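Long-range contacts in F5/8 type C domain protein (Bacteroides ovatus, PDB 4ZRX), which probably acts as an alpha-L-fucosidase, removing L-fucose from glycans with a barrel-shaped hydrolase domain linked to a discoidin-like module: residues A[365-370]-A[449-454]; A[375-380]-A[438-443]; A[499-504]-A[550-555]. One frame throughout, in Å; residues are numbered along the deposited sequence. Where two conformers were deposited one is given.

Interactions 1 and 2 belong to one body: 365-370 pairs with 449-454 in one four-stranded sheet, 375-380 pairs with 438-443 in another, and Trp368 of interaction 1 reaches across to Val441 and Ala376 of interaction 2. Along the chain, interaction 2 is nested within the loop that interaction 1 closes. Interaction 3 stands apart in the F5/8 type C region, its centre about 64 Å from that of interaction 1. Each turns a largely apolar face toward the interior of its domain, but the chemistry differs: paired tyrosines in interaction 1, a network of acidic and basic side chains in interaction 2, and in interaction 3 aromatic packing with a water linking the backbones at one end.

Interaction 1 of 3, residues A[365-370]-A[449-454]; sequences RKYWST and TAYVSQ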
loop_
_atom_site.group_PDB
_atom_site.type_symbol
_atom_site.label_atom_id
_atom_site.label_comp_id
_atom_site.label_asym_id
_atom_site.label_seq_id
_atom_site.Cartn_x
_atom_site.Cartn_y
_atom_site.Cartn_z
ATOM N N ARG A 365 3.328 4.438 28.581
ATOM C CA ARG A 365 4.709 4.008 28.435
ATOM C C ARG A 365 5.325 3.329 29.611
ATOM O O ARG A 365 6.545 3.201 29.675
ATOM C CB ARG A 365 5.592 5.183 28.102
ATOM C CG ARG A 365 5.242 5.837 26.875
ATOM C CD ARG A 365 6.406 6.755 26.475
ATOM N NE ARG A 365 6.222 7.445 25.211
ATOM C CZ ARG A 365 5.653 8.635 25.044
ATOM N NH1 ARG A 365 5.156 9.325 26.065
ATOM N NH2 ARG A 365 5.592 9.143 23.809
ATOM N N LYS A 366 4.490 2.841 30.524
ATOM C CA LYS A 366 4.925 2.007 31.573
ATOM C C LYS A 366 5.385 0.738 30.935
ATOM O O LYS A 366 4.517 -0.045 30.458
ATOM C CB LYS A 366 3.777 1.735 32.559
ATOM C CG LYS A 366 4.145 0.871 33.734
ATOM C CD LYS A 366 3.009 0.819 34.775
ATOM C CE LYS A 366 3.419 0.025 36.026
ATOM N NZ LYS A 366 2.393 0.120 37.135
ATOM N N TYR A 367 6.690 0.480 30.973
ATOM C CA TYR A 367 7.253 -0.682 30.324
ATOM C C TYR A 367 6.730 -1.925 31.054
ATOM O O TYR A 367 6.745 -1.998 32.308
ATOM C CB TYR A 367 8.765 -0.578 30.356
ATOM C CG TYR A 367 9.582 -1.510 29.490
ATOM C CD1 TYR A 367 9.950 -2.794 29.943
ATOM C CD2 TYR A 367 10.079 -1.093 28.266
ATOM C CE1 TYR A 367 10.801 -3.626 29.174
ATOM C CE2 TYR A 367 10.909 -1.915 27.495
ATOM C CZ TYR A 367 11.252 -3.172 27.949
ATOM O OH TYR A 367 12.094 -3.947 27.242
ATOM N N TRP A 368 6.272 -2.898 30.293
ATOM C CA TRP A 368 5.559 -4.044 30.837
ATOM C C TRP A 368 6.222 -5.331 30.405
ATOM O O TRP A 368 6.305 -5.599 29.199
ATOM C CB TRP A 368 4.100 -3.970 30.403
ATOM C CG TRP A 368 3.312 -5.141 30.820
ATOM C CD1 TRP A 368 3.453 -5.891 31.982
ATOM C CD2 TRP A 368 2.226 -5.681 30.126
ATOM N NE1 TRP A 368 2.509 -6.873 32.006
ATOM C CE2 TRP A 368 1.741 -6.767 30.884
ATOM C CE3 TRP A 368 1.577 -5.338 28.939
ATOM C CZ2 TRP A 368 0.669 -7.554 30.454
ATOM C CZ3 TRP A 368 0.506 -6.116 28.516
ATOM C CH2 TRP A 368 0.055 -7.189 29.301
ATOM N N SER A 369 6.760 -6.075 31.376
ATOM C CA SER A 369 7.373 -7.347 31.109
ATOM C C SER A 369 6.412 -8.456 31.545
ATOM O O SER A 369 6.013 -8.488 32.722
ATOM C CB SER A 369 8.654 -7.478 31.890
ATOM O OG SER A 369 9.526 -6.418 31.610
ATOM N N THR A 370 6.096 -9.392 30.671
ATOM C CA THR A 370 5.113 -10.413 31.005
ATOM C C THR A 370 5.309 -11.700 30.285
ATOM O O THR A 370 5.810 -11.735 29.192
ATOM C CB THR A 370 3.634 -9.890 30.744
ATOM O OG1 THR A 370 2.675 -10.783 31.329
ATOM C CG2 THR A 370 3.345 -9.734 29.307
ATOM N N THR A 449 9.766 -13.939 27.634
ATOM C CA THR A 449 9.032 -12.853 28.256
ATOM C C THR A 449 8.815 -11.726 27.264
ATOM O O THR A 449 9.788 -11.250 26.679
ATOM C CB THR A 449 9.804 -12.380 29.489
ATOM O OG1 THR A 449 9.919 -13.471 30.399
ATOM C CG2 THR A 449 9.081 -11.262 30.211
ATOM N N ALA A 450 7.564 -11.287 27.075
ATOM C CA ALA A 450 7.244 -10.168 26.204
ATOM C C ALA A 450 7.521 -8.851 26.889
ATOM O O ALA A 450 7.323 -8.754 28.097
ATOM C CB ALA A 450 5.776 -10.197 25.827
ATOM N N TYR A 451 7.964 -7.882 26.126
ATOM C CA TYR A 451 8.244 -6.518 26.597
ATOM C C TYR A 451 7.373 -5.520 25.815
ATOM O O TYR A 451 7.643 -5.250 24.648
ATOM C CB TYR A 451 9.718 -6.198 26.401
ATOM C CG TYR A 451 10.601 -7.147 27.135
ATOM C CD1 TYR A 451 10.497 -7.306 28.508
ATOM C CD2 TYR A 451 11.542 -7.906 26.476
ATOM C CE1 TYR A 451 11.330 -8.215 29.176
ATOM C CE2 TYR A 451 12.347 -8.806 27.133
ATOM C CZ TYR A 451 12.235 -8.954 28.467
ATOM O OH TYR A 451 13.045 -9.876 29.113
ATOM N N VAL A 452 6.283 -5.082 26.409
ATOM C CA VAL A 452 5.390 -4.119 25.807
ATOM C C VAL A 452 5.805 -2.744 26.251
ATOM O O VAL A 452 5.788 -2.441 27.450
ATOM C CB VAL A 452 3.932 -4.386 26.200
ATOM C CG1 VAL A 452 3.030 -3.306 25.703
ATOM C CG2 VAL A 452 3.487 -5.732 25.662
ATOM N N SER A 453 6.181 -1.910 25.296
ATOM C CA SER A 453 6.724 -0.588 25.585
ATOM C C SER A 453 5.744 0.548 25.482
ATOM O O SER A 453 5.954 1.638 26.064
ATOM C CB SER A 453 7.935 -0.297 24.698
ATOM O OG SER A 453 7.596 -0.503 23.349
ATOM N N GLN A 454 4.684 0.354 24.751
ATOM C CA GLN A 454 3.626 1.377 24.719
ATOM C C GLN A 454 2.271 0.798 24.397
ATOM O O GLN A 454 2.123 -0.056 23.519
ATOM C CB GLN A 454 3.927 2.487 23.725
ATOM C CG GLN A 454 2.878 3.632 23.823
ATOM C CD GLN A 454 3.177 4.916 23.043
ATOM O OE1 GLN A 454 2.691 5.956 23.422
ATOM N NE2 GLN A 454 3.912 4.835 21.951
HETATM O O HOH W 1 8.049 2.101 27.701
#
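Tyr367 and Tyr451 meet on one face of this strand pair with their rings turned only 27° from each other but slid so far apart that they barely overlap. The contact is made by the phenol end of Tyr367: its OH stands 3.4 Å from Tyr451 CB, and its CE1 lies 3.8 Å from Tyr451 CD1. That hydroxyl is also hydrogen-bonded to Asp394 and Lys397, and Lys397 makes a cation-pi contact with Tyr451, which ties both rings to the same neighbourhood. Ser369 approaches Tyr451 differently, its OG lying at the ring edge, near the plane, 3.4 Å from Tyr451 CD1. Between these side chains the backbones run antiparallel, with Trp368 opposite Val452 and Thr370 opposite Ala450 as hydrogen-bonded pairs, while Ser369 and Tyr451 form the non-hydrogen-bonded pair between them. Strand 368-370 is the outermost strand of a four-stranded antiparallel sheet, one of the two that pack face to face in the beta-sandwich accompanying the fucosidase barrel. Trp368 points into that sandwich. Its CG is anti to the backbone N (chi1 176°), and the side chain runs alongside Val452, pointing the same way, with CE3 3.7 Å from Val452 CB and 3.8 Å from Val452 CG2. Thr370 CG2 lies over one face of the indole, toward its rim, while Ala376, Tyr378, Val441 and Ile443 touch the tryptophan from the other sheet. Beyond Tyr367 the direct pairing stops. A water donates to both Arg365 O and Ser453 O, at 2.7 Å from Arg365 O, and joins the two backbones where direct N-H...O bonds between them end. Here Ser453 and Gln454 both face Gln392 on the next strand in a classic beta bulge, and Gln454 NE2 is hydrogen-bonded to the side-chain oxygen of Gln392.

Interaction 2 of 3, residues A[375-380]-A[438-443]; sequences EAVYAL and KLRVRI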
loop_
_atom_site.group_PDB
_atom_site.type_symbol
_atom_site.label_atom_id
_atom_site.label_comp_id
_atom_site.label_asym_id
_atom_site.label_seq_id
_atom_site.Cartn_x
_atom_site.Cartn_y
_atom_site.Cartn_z
ATOM N N GLU A 375 -1.550 -9.667 32.285
ATOM C CA GLU A 375 -2.492 -8.580 32.001
ATOM C C GLU A 375 -1.908 -7.297 32.556
ATOM O O GLU A 375 -1.255 -7.337 33.631
ATOM C CB GLU A 375 -3.820 -8.775 32.727
ATOM C CG GLU A 375 -4.704 -9.755 32.192
ATOM C CD GLU A 375 -5.903 -10.038 33.094
ATOM O OE1 GLU A 375 -5.906 -9.672 34.268
ATOM O OE2 GLU A 375 -6.853 -10.622 32.578
ATOM N N ALA A 376 -2.228 -6.179 31.922
ATOM C CA ALA A 376 -1.880 -4.859 32.380
ATOM C C ALA A 376 -3.074 -3.973 32.127
ATOM O O ALA A 376 -3.723 -4.076 31.099
ATOM C CB ALA A 376 -0.654 -4.354 31.680
ATOM N N VAL A 377 -3.383 -3.100 33.095
ATOM C CA VAL A 377 -4.464 -2.153 32.981
ATOM C C VAL A 377 -3.892 -0.746 32.818
ATOM O O VAL A 377 -2.914 -0.366 33.513
ATOM C CB VAL A 377 -5.401 -2.280 34.249
ATOM C CG1 VAL A 377 -6.423 -1.176 34.328
ATOM C CG2 VAL A 377 -6.100 -3.641 34.320
ATOM N N TYR A 378 -4.519 0.053 31.972
ATOM C CA TYR A 378 -4.179 1.419 31.707
ATOM C C TYR A 378 -5.389 2.310 31.928
ATOM O O TYR A 378 -6.464 2.084 31.393
ATOM C CB TYR A 378 -3.683 1.592 30.269
ATOM C CG TYR A 378 -2.461 0.754 29.949
ATOM C CD1 TYR A 378 -2.569 -0.562 29.559
ATOM C CD2 TYR A 378 -1.202 1.303 29.982
ATOM C CE1 TYR A 378 -1.472 -1.303 29.305
ATOM C CE2 TYR A 378 -0.088 0.554 29.716
ATOM C CZ TYR A 378 -0.188 -0.726 29.366
ATOM O OH TYR A 378 0.945 -1.508 29.109
ATOM N N ALA A 379 -5.223 3.363 32.711
ATOM C CA ALA A 379 -6.272 4.368 32.891
ATOM C C ALA A 379 -6.352 5.196 31.614
ATOM O O ALA A 379 -5.318 5.519 30.967
ATOM C CB ALA A 379 -5.928 5.299 34.100
ATOM N N LEU A 380 -7.568 5.563 31.274
ATOM C CA LEU A 380 -7.854 6.558 30.261
ATOM C C LEU A 380 -8.138 7.916 30.841
ATOM O O LEU A 380 -8.548 8.023 32.026
ATOM C CB LEU A 380 -9.012 6.073 29.391
ATOM C CG LEU A 380 -8.782 4.684 28.774
ATOM C CD1 LEU A 380 -10.022 4.229 27.985
ATOM C CD2 LEU A 380 -7.558 4.668 27.891
ATOM N N LYS A 438 -10.849 2.622 31.390
ATOM C CA LYS A 438 -9.652 1.868 31.457
ATOM C C LYS A 438 -9.560 0.957 30.236
ATOM O O LYS A 438 -10.568 0.603 29.621
ATOM C CB LYS A 438 -9.591 1.016 32.715
ATOM C CG LYS A 438 -9.407 1.823 34.076
ATOM C CD LYS A 438 -9.376 0.867 35.229
ATOM C CE LYS A 438 -8.896 1.504 36.599
ATOM N NZ LYS A 438 -9.399 2.854 36.979
ATOM N N LEU A 439 -8.330 0.534 29.951
ATOM C CA LEU A 439 -8.055 -0.455 28.955
ATOM C C LEU A 439 -7.286 -1.546 29.608
ATOM O O LEU A 439 -6.478 -1.313 30.538
ATOM C CB LEU A 439 -7.213 0.231 27.881
ATOM C CG LEU A 439 -7.311 -0.099 26.464
ATOM C CD1 LEU A 439 -8.697 -0.067 25.829
ATOM C CD2 LEU A 439 -6.324 0.854 25.753
ATOM N N ARG A 440 -7.504 -2.765 29.189
ATOM C CA ARG A 440 -6.726 -3.892 29.695
ATOM C C ARG A 440 -6.162 -4.648 28.515
ATOM O O ARG A 440 -6.904 -4.906 27.566
ATOM C CB ARG A 440 -7.615 -4.821 30.514
ATOM C CG ARG A 440 -6.898 -6.008 31.074
ATOM C CD ARG A 440 -7.584 -6.560 32.294
ATOM N NE ARG A 440 -8.842 -7.192 31.961
ATOM C CZ ARG A 440 -9.762 -7.615 32.821
ATOM N NH1 ARG A 440 -9.589 -7.490 34.129
ATOM N NH2 ARG A 440 -10.853 -8.176 32.361
ATOM N N VAL A 441 -4.876 -5.024 28.588
ATOM C CA VAL A 441 -4.233 -5.809 27.558
ATOM C C VAL A 441 -3.768 -7.081 28.218
ATOM O O VAL A 441 -3.247 -7.080 29.335
ATOM C CB VAL A 441 -3.004 -5.076 26.978
ATOM C CG1 VAL A 441 -2.312 -5.928 25.897
ATOM C CG2 VAL A 441 -3.435 -3.720 26.444
ATOM N N ARG A 442 -4.063 -8.180 27.553
ATOM C CA ARG A 442 -3.659 -9.499 27.986
ATOM C C ARG A 442 -2.762 -10.139 26.941
ATOM O O ARG A 442 -3.166 -10.244 25.786
ATOM C CB ARG A 442 -4.902 -10.376 28.201
ATOM C CG ARG A 442 -4.565 -11.704 28.856
ATOM C CD ARG A 442 -5.843 -12.532 29.141
ATOM N NE ARG A 442 -6.747 -11.727 29.974
ATOM C CZ ARG A 442 -7.879 -11.117 29.584
ATOM N NH1 ARG A 442 -8.401 -11.241 28.377
ATOM N NH2 ARG A 442 -8.479 -10.336 30.472
ATOM N N ILE A 443 -1.568 -10.527 27.312
ATOM C CA ILE A 443 -0.699 -11.286 26.408
ATOM C C ILE A 443 -1.031 -12.734 26.611
ATOM O O ILE A 443 -0.681 -13.357 27.629
ATOM C CB ILE A 443 0.800 -11.019 26.623
ATOM C CG1 ILE A 443 1.148 -9.511 26.463
ATOM C CG2 ILE A 443 1.585 -11.929 25.688
ATOM C CD1 ILE A 443 0.623 -8.826 25.204
#
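Glu375 leans across to Arg442 and Arg440, and its side chain meets something at every step. Glu375 CB lies 3.8 Å from the backbone oxygen Val441 O. CG, anti to the carbonyl carbon (chi1 -76°), runs beside Arg442, with Glu375 CG 3.6 Å from Arg442 NE. The carboxylate carbon Glu375 CD sits 3.9 Å from Arg440 CD. At the tip, OE1 only brushes the same Arg440 methylene, whereas Glu375 OE2 takes both bonds of a side-on salt bridge: Arg442 NH2 at 2.7 Å and Arg442 NE at 2.8 Å reach this one oxygen. It lies in the guanidinium plane, although that plane is turned 56° from the carboxylate. NE uses the anti lone pair of OE2, and NH2 arrives on the anti side but well out of the carboxylate plane. The same OE2 hangs over one face of the Arg440 guanidinium, where charges attract but no N-H points at it. Glu407 on the adjoining strand forms salt bridges with both arginines, so the two arginines lie between an acid on each flanking strand. An alanine in place of Arg442 would probably leave Glu375 OE2 without its two donors and the carboxylate freer to turn. Further along this face, Val377 lies among the aliphatic parts of its neighbours, CG1 3.7 Å from Lys438 CD and CG2 against Arg440 CD. The other face is apolar: Tyr378 CE1 packs 4.2 Å from Val441 CG2, and Leu439 reaches Val455 and Ala457 of the facing sheet. Regular backbone bonds join Ala376 to Val441 and Tyr378 to Leu439. A largely polar, charged face outward and an apolar face toward the second sheet is what is expected of a beta-sandwich sheet, here in the sandwich accompanying the fucosidase barrel, with 374-381 at the sheet's edge.

Interaction 3 of 3, residues A[499-504]-A[550-555]; sequences SSFTYA and VAFSQK
Phe501, Val550 and Phe552 make up the tight side of this contact. Phe501 and Val550 lie side by side and point the same way, with Phe501 CE1 3.6 Å from Val550 CB. Phe552 comes in across Phe501 at about a right angle, its CE1 in the plane of the Phe501 ring at the edge, 3.8 Å from Phe501 CD1. With CG between the backbone N and the carbonyl carbon (chi1 86°), the Phe501 ring lies beside Val550. Phe520, from the opposing sheet, stacks on the same ring. Phe552 also lies flat against the neighbouring backbone: Ser500 CA stands over its face, 3.9 Å from the ring centroid and 17° off the normal, a CH-pi contact. In the backbone, Val550 N donates to Phe501 O at 2.7 Å in a nearly straight bond. The return bond, Phe501 N to Val550 O, is longer at 3.3 Å, and Ser500 CB presses close to that same Val550 O. Toward Ser499 the pairing gives way to solvent. Phe552 N still donates to Ser499 O at 3.0 Å in a straight bond, though from 33° out of the carbonyl plane. A water then donates to both Ser499 O and Phe552 O, 2.6 Å from Ser499 O, bridging the strands as they separate. Past Phe552 the chain turns a corner at Ser553 and Gln554, and the following strand 555-558 pairs with an earlier part of strand 495-503. Strand 495-503 thus pairs with both short strands, and with 580-584 as well, with aromatic side chains inside and the turn outside, an arrangement consistent with the discoidin-type beta-sandwich of F5/8 type C domains, many of which bind sugars in related proteins.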
loop_
_atom_site.group_PDB
_atom_site.type_symbol
_atom_site.label_atom_id
_atom_site.label_comp_id
_atom_site.label_asym_id
_atom_site.label_seq_id
_atom_site.Cartn_x
_atom_site.Cartn_y
_atom_site.Cartn_z
ATOM N N SER A 499 -33.782 11.168 -19.758
ATOM C CA SER A 499 -33.528 10.693 -21.135
ATOM C C SER A 499 -33.261 9.172 -21.222
ATOM O O SER A 499 -33.248 8.588 -22.297
ATOM C CB SER A 499 -32.365 11.478 -21.771
ATOM O OG SER A 499 -31.197 11.414 -20.961
ATOM N N SER A 500 -32.993 8.530 -20.094
ATOM C CA SER A 500 -32.649 7.101 -20.098
ATOM C C SER A 500 -32.588 6.603 -18.671
ATOM O O SER A 500 -32.510 7.425 -17.724
ATOM C CB SER A 500 -31.280 6.853 -20.765
ATOM O OG SER A 500 -30.199 7.366 -19.961
ATOM N N PHE A 501 -32.654 5.273 -18.522
ATOM C CA PHE A 501 -32.180 4.595 -17.330
ATOM C C PHE A 501 -31.153 3.571 -17.786
ATOM O O PHE A 501 -31.105 3.167 -18.954
ATOM C CB PHE A 501 -33.283 3.946 -16.476
ATOM C CG PHE A 501 -33.689 2.542 -16.896
ATOM C CD1 PHE A 501 -34.536 2.340 -17.976
ATOM C CD2 PHE A 501 -33.259 1.447 -16.206
ATOM C CE1 PHE A 501 -34.933 1.086 -18.364
ATOM C CE2 PHE A 501 -33.663 0.159 -16.602
ATOM C CZ PHE A 501 -34.516 0.005 -17.693
ATOM N N THR A 502 -30.314 3.174 -16.847
ATOM C CA THR A 502 -29.290 2.177 -17.117
ATOM C C THR A 502 -29.413 1.071 -16.076
ATOM O O THR A 502 -29.740 1.332 -14.877
ATOM C CB THR A 502 -27.942 2.847 -17.022
ATOM O OG1 THR A 502 -27.837 3.753 -18.126
ATOM C CG2 THR A 502 -26.779 1.842 -17.064
ATOM N N TYR A 503 -29.242 -0.155 -16.534
ATOM C CA TYR A 503 -29.120 -1.279 -15.613
ATOM C C TYR A 503 -27.660 -1.722 -15.694
ATOM O O TYR A 503 -27.180 -2.029 -16.804
ATOM C CB TYR A 503 -30.060 -2.402 -16.035
ATOM C CG TYR A 503 -29.789 -3.714 -15.271
ATOM C CD1 TYR A 503 -29.696 -3.737 -13.866
ATOM C CD2 TYR A 503 -29.670 -4.914 -15.952
ATOM C CE1 TYR A 503 -29.457 -4.948 -13.165
ATOM C CE2 TYR A 503 -29.493 -6.122 -15.277
ATOM C CZ TYR A 503 -29.388 -6.134 -13.892
ATOM O OH TYR A 503 -29.173 -7.346 -13.280
ATOM N N ALA A 504 -26.970 -1.759 -14.543
ATOM C CA ALA A 504 -25.534 -2.100 -14.472
ATOM C C ALA A 504 -25.382 -3.187 -13.432
ATOM O O ALA A 504 -25.233 -2.888 -12.261
ATOM C CB ALA A 504 -24.695 -0.888 -14.073
ATOM N N VAL A 550 -30.818 2.361 -21.483
ATOM C CA VAL A 550 -32.060 2.291 -22.301
ATOM C C VAL A 550 -32.447 3.706 -22.588
ATOM O O VAL A 550 -32.860 4.417 -21.672
ATOM C CB VAL A 550 -33.174 1.578 -21.516
ATOM C CG1 VAL A 550 -34.494 1.609 -22.274
ATOM C CG2 VAL A 550 -32.684 0.135 -21.241
ATOM N N ALA A 551 -32.273 4.111 -23.850
ATOM C CA ALA A 551 -32.520 5.459 -24.284
ATOM C C ALA A 551 -34.040 5.519 -24.499
ATOM O O ALA A 551 -34.608 4.657 -25.176
ATOM C CB ALA A 551 -31.768 5.767 -25.577
ATOM N N PHE A 552 -34.677 6.509 -23.908
ATOM C CA PHE A 552 -36.139 6.686 -24.098
ATOM C C PHE A 552 -36.419 7.403 -25.417
ATOM O O PHE A 552 -35.668 8.300 -25.814
ATOM C CB PHE A 552 -36.722 7.457 -22.905
ATOM C CG PHE A 552 -36.523 6.761 -21.560
ATOM C CD1 PHE A 552 -36.486 5.371 -21.449
ATOM C CD2 PHE A 552 -36.407 7.514 -20.401
ATOM C CE1 PHE A 552 -36.342 4.759 -20.222
ATOM C CE2 PHE A 552 -36.249 6.900 -19.181
ATOM C CZ PHE A 552 -36.225 5.508 -19.099
ATOM N N SER A 553 -37.507 7.007 -26.080
ATOM C CA SER A 553 -38.033 7.739 -27.257
ATOM C C SER A 553 -38.476 9.169 -26.956
ATOM O O SER A 553 -38.373 10.047 -27.811
ATOM C CB SER A 553 -39.225 6.998 -27.834
ATOM O OG SER A 553 -38.808 5.709 -28.246
ATOM N N GLN A 554 -38.972 9.385 -25.741
ATOM C CA GLN A 554 -39.492 10.675 -25.306
ATOM C C GLN A 554 -38.863 11.020 -23.978
ATOM O O GLN A 554 -38.487 10.124 -23.208
ATOM C CB GLN A 554 -41.033 10.613 -25.121
ATOM C CG GLN A 554 -41.791 10.128 -26.345
ATOM C CD GLN A 554 -41.659 11.098 -27.500
ATOM O OE1 GLN A 554 -41.507 12.309 -27.298
ATOM N NE2 GLN A 554 -41.727 10.589 -28.703
ATOM N N LYS A 555 -38.797 12.316 -23.703
ATOM C CA LYS A 555 -38.415 12.808 -22.387
ATOM C C LYS A 555 -39.462 12.315 -21.386
ATOM O O LYS A 555 -40.651 12.379 -21.651
ATOM C CB LYS A 555 -38.314 14.324 -22.424
ATOM C CG LYS A 555 -37.262 14.826 -23.464
ATOM C CD LYS A 555 -37.060 16.340 -23.428
ATOM C CE LYS A 555 -38.363 17.075 -23.610
ATOM N NZ LYS A 555 -38.099 18.509 -23.876
HETATM O O HOH W 2 -33.666 9.501 -24.689
#